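PDB 3C8U: fructokinase from Silicibacter sp., which probably transfers a phosphate group from ATP to fructose, as a putative fructokinase of a fructose transport system. Local coordinates for residues A[19-29]-A[147-155]. Sequence-based numbering, arbitrary orientation.
Sequences QPGRQLVALSG and IWDVSIRLE
D149 grips the start of strand 23-28 with both carboxylate oxygens. OD2 accepts the backbone N of L24 at 2.9 Å through its anti lone pair, and a water links it to R22 O; OD1 takes NE2 of Q19 at 3.0 Å, from above the carboxylate plane. With CG anti to its carbonyl carbon (chi1 -64°), the short side chain brings its carboxylate up to the backbone of Q23 and L24. An alanine here would probably leave L24 N and the Q19 amide without their acceptor, and Q19 freer to turn. The parallel pairing starts at L24, whose O accepts D149 N; A26 N then bonds V150 O and A26 O receives I152 N, and S28 does likewise with I152 O and L154 N. Apolar packing flanks the pairing. A26, small enough to let the indole come close, sets CB over one face of W148, 3.4 Å from the centroid of the five-membered ring, a CH-pi contact; W148 NE1 bonds L134 O. On the other face, covered by helix 4-14, V25 CG1 meets I152 CD1, and L27 CD1 lies 3.5 Å from I152 CG2. Backbone bonds and close-fitting aliphatics thus join two central strands, and strand 23-28 runs into G29 of a probable P-loop, consistent with ATP binding.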
loop_
_atom_site.group_PDB
_atom_site.type_symbol
_atom_site.label_atom_id
_atom_site.label_comp_id
_atom_site.label_asym_id
_atom_site.label_seq_id
_atom_site.Cartn_x
_atom_site.Cartn_y
_atom_site.Cartn_z
ATOM N N GLN A 19 17.446 12.227 11.967
ATOM C CA GLN A 19 16.739 11.096 12.587
ATOM C C GLN A 19 17.503 9.771 12.392
ATOM O O GLN A 19 17.808 9.378 11.275
ATOM C CB GLN A 19 15.314 10.964 12.036
ATOM C CG GLN A 19 14.521 9.870 12.678
ATOM C CD GLN A 19 13.045 9.922 12.303
ATOM O OE1 GLN A 19 12.406 10.987 12.361
ATOM N NE2 GLN A 19 12.494 8.772 11.924
ATOM N N PRO A 20 17.822 9.082 13.490
ATOM C CA PRO A 20 18.499 7.800 13.295
ATOM C C PRO A 20 17.645 6.763 12.594
ATOM O O PRO A 20 16.435 6.653 12.796
ATOM C CB PRO A 20 18.808 7.326 14.730
ATOM C CG PRO A 20 18.797 8.550 15.554
ATOM C CD PRO A 20 17.790 9.495 14.906
ATOM N N GLY A 21 18.328 6.007 11.761
ATOM C CA GLY A 21 17.739 4.826 11.165
ATOM C C GLY A 21 17.035 5.172 9.885
ATOM O O GLY A 21 17.231 6.214 9.306
ATOM N N ARG A 22 16.173 4.280 9.467
ATOM C CA ARG A 22 15.519 4.427 8.190
ATOM C C ARG A 22 14.185 5.143 8.387
ATOM O O ARG A 22 13.487 4.956 9.392
ATOM C CB ARG A 22 15.327 3.038 7.578
ATOM C CG ARG A 22 14.709 3.061 6.241
ATOM C CD ARG A 22 14.607 1.676 5.655
ATOM N NE ARG A 22 15.906 1.117 5.311
ATOM C CZ ARG A 22 16.481 0.095 5.919
ATOM N NH1 ARG A 22 15.898 -0.504 6.948
ATOM N NH2 ARG A 22 17.655 -0.321 5.513
ATOM N N GLN A 23 13.841 5.972 7.419
ATOM C CA GLN A 23 12.561 6.711 7.431
ATOM C C GLN A 23 11.517 5.998 6.576
ATOM O O GLN A 23 11.831 5.382 5.566
ATOM C CB GLN A 23 12.786 8.164 7.012
ATOM C CG GLN A 23 13.515 8.958 8.138
ATOM C CD GLN A 23 13.906 10.369 7.750
ATOM O OE1 GLN A 23 13.424 11.320 8.339
ATOM N NE2 GLN A 23 14.762 10.507 6.745
ATOM N N LEU A 24 10.293 6.045 7.078
ATOM C CA LEU A 24 9.101 5.457 6.432
ATOM C C LEU A 24 8.122 6.505 5.925
ATOM O O LEU A 24 7.665 7.407 6.631
ATOM C CB LEU A 24 8.386 4.518 7.389
ATOM C CG LEU A 24 9.170 3.344 8.018
ATOM C CD1 LEU A 24 8.190 2.389 8.706
ATOM C CD2 LEU A 24 9.900 2.604 6.984
ATOM N N VAL A 25 7.801 6.345 4.664
ATOM C CA VAL A 25 6.787 7.144 4.002
ATOM C C VAL A 25 5.681 6.248 3.516
ATOM O O VAL A 25 5.903 5.307 2.745
ATOM C CB VAL A 25 7.385 7.989 2.818
ATOM C CG1 VAL A 25 6.269 8.737 2.050
ATOM C CG2 VAL A 25 8.439 8.972 3.311
ATOM N N ALA A 26 4.480 6.537 4.002
ATOM C CA ALA A 26 3.267 5.780 3.637
ATOM C C ALA A 26 2.532 6.407 2.461
ATOM O O ALA A 26 2.324 7.613 2.410
ATOM C CB ALA A 26 2.337 5.658 4.843
ATOM N N LEU A 27 2.180 5.562 1.495
ATOM C CA LEU A 27 1.288 5.956 0.393
ATOM C C LEU A 27 0.093 5.034 0.446
ATOM O O LEU A 27 0.208 3.837 0.201
ATOM C CB LEU A 27 1.972 5.836 -0.973
ATOM C CG LEU A 27 0.992 6.135 -2.136
ATOM C CD1 LEU A 27 0.498 7.583 -2.076
ATOM C CD2 LEU A 27 1.612 5.859 -3.494
ATOM N N SER A 28 -1.029 5.597 0.861
ATOM C CA SER A 28 -2.265 4.848 1.064
ATOM C C SER A 28 -3.255 5.177 -0.033
ATOM O O SER A 28 -3.555 6.343 -0.318
ATOM C CB SER A 28 -2.893 5.141 2.425
ATOM O OG SER A 28 -3.715 4.074 2.880
ATOM N N GLY A 29 -3.711 4.110 -0.672
ATOM C CA GLY A 29 -4.769 4.182 -1.671
ATOM C C GLY A 29 -5.937 3.264 -1.384
ATOM O O GLY A 29 -6.216 2.881 -0.249
ATOM N N ILE A 147 3.692 5.233 13.168
ATOM C CA ILE A 147 4.983 4.682 12.685
ATOM C C ILE A 147 5.533 5.492 11.512
ATOM O O ILE A 147 6.725 5.560 11.280
ATOM C CB ILE A 147 4.847 3.207 12.163
ATOM C CG1 ILE A 147 4.316 2.278 13.242
ATOM C CG2 ILE A 147 6.201 2.617 11.726
ATOM C CD1 ILE A 147 4.203 0.860 12.743
ATOM N N TRP A 148 4.627 6.066 10.750
ATOM C CA TRP A 148 5.003 6.755 9.531
ATOM C C TRP A 148 5.726 8.064 9.862
ATOM O O TRP A 148 5.352 8.770 10.798
ATOM C CB TRP A 148 3.798 7.096 8.651
ATOM C CG TRP A 148 2.788 5.984 8.368
ATOM C CD1 TRP A 148 1.451 6.134 8.263
ATOM C CD2 TRP A 148 3.056 4.583 8.184
ATOM N NE1 TRP A 148 0.851 4.924 8.007
ATOM C CE2 TRP A 148 1.820 3.954 7.935
ATOM C CE3 TRP A 148 4.221 3.809 8.183
ATOM C CZ2 TRP A 148 1.711 2.584 7.706
ATOM C CZ3 TRP A 148 4.117 2.442 7.949
ATOM C CH2 TRP A 148 2.867 1.844 7.708
ATOM N N ASP A 149 6.727 8.410 9.050
ATOM C CA ASP A 149 7.369 9.710 9.189
ATOM C C ASP A 149 6.659 10.764 8.379
ATOM O O ASP A 149 6.532 11.915 8.791
ATOM C CB ASP A 149 8.864 9.624 8.865
ATOM C CG ASP A 149 9.594 8.729 9.841
ATOM O OD1 ASP A 149 9.659 9.054 11.056
ATOM O OD2 ASP A 149 10.138 7.709 9.396
ATOM N N VAL A 150 6.194 10.345 7.207
ATOM C CA VAL A 150 5.380 11.181 6.318
ATOM C C VAL A 150 4.312 10.260 5.744
ATOM O O VAL A 150 4.559 9.091 5.460
ATOM C CB VAL A 150 6.187 11.858 5.159
ATOM C CG1 VAL A 150 5.285 12.741 4.263
ATOM C CG2 VAL A 150 7.401 12.665 5.705
ATOM N N SER A 151 3.114 10.773 5.627
ATOM C CA SER A 151 2.030 10.006 5.035
ATOM C C SER A 151 1.335 10.771 3.926
ATOM O O SER A 151 1.146 12.013 3.966
ATOM C CB SER A 151 1.029 9.583 6.101
ATOM O OG SER A 151 0.224 10.694 6.473
ATOM N N ILE A 152 0.996 9.984 2.916
ATOM C CA ILE A 152 0.362 10.442 1.685
ATOM C C ILE A 152 -0.887 9.617 1.403
ATOM O O ILE A 152 -0.855 8.388 1.365
ATOM C CB ILE A 152 1.285 10.299 0.443
ATOM C CG1 ILE A 152 2.652 10.931 0.690
ATOM C CG2 ILE A 152 0.578 10.875 -0.828
ATOM C CD1 ILE A 152 3.728 10.564 -0.332
ATOM N N ARG A 153 -1.987 10.320 1.200
ATOM C CA ARG A 153 -3.205 9.700 0.705
ATOM C C ARG A 153 -3.365 9.992 -0.771
ATOM O O ARG A 153 -3.299 11.139 -1.216
ATOM C CB ARG A 153 -4.434 10.163 1.475
ATOM C CG ARG A 153 -5.740 9.873 0.717
ATOM C CD ARG A 153 -6.949 10.253 1.558
ATOM N NE ARG A 153 -7.135 9.294 2.627
ATOM C CZ ARG A 153 -6.951 9.562 3.907
ATOM N NH1 ARG A 153 -6.618 10.804 4.274
ATOM N NH2 ARG A 153 -7.127 8.595 4.815
ATOM N N LEU A 154 -3.510 8.903 -1.518
ATOM C CA LEU A 154 -3.857 8.934 -2.937
ATOM C C LEU A 154 -5.383 8.960 -3.038
ATOM O O LEU A 154 -6.061 8.017 -2.705
ATOM C CB LEU A 154 -3.234 7.732 -3.666
ATOM C CG LEU A 154 -3.569 7.502 -5.140
ATOM C CD1 LEU A 154 -3.535 8.797 -5.945
ATOM C CD2 LEU A 154 -2.614 6.444 -5.740
ATOM N N GLU A 155 -5.908 10.105 -3.440
ATOM C CA GLU A 155 -7.358 10.332 -3.508
ATOM C C GLU A 155 -7.913 10.173 -4.923
ATOM O O GLU A 155 -7.570 10.918 -5.830
ATOM C CB GLU A 155 -7.669 11.746 -3.022
ATOM C CG GLU A 155 -9.093 11.972 -2.778
ATOM C CD GLU A 155 -9.477 11.432 -1.451
ATOM O OE1 GLU A 155 -8.874 11.885 -0.455
ATOM O OE2 GLU A 155 -10.362 10.553 -1.405
HETATM O O HOH W 1 11.172 5.658 10.888
#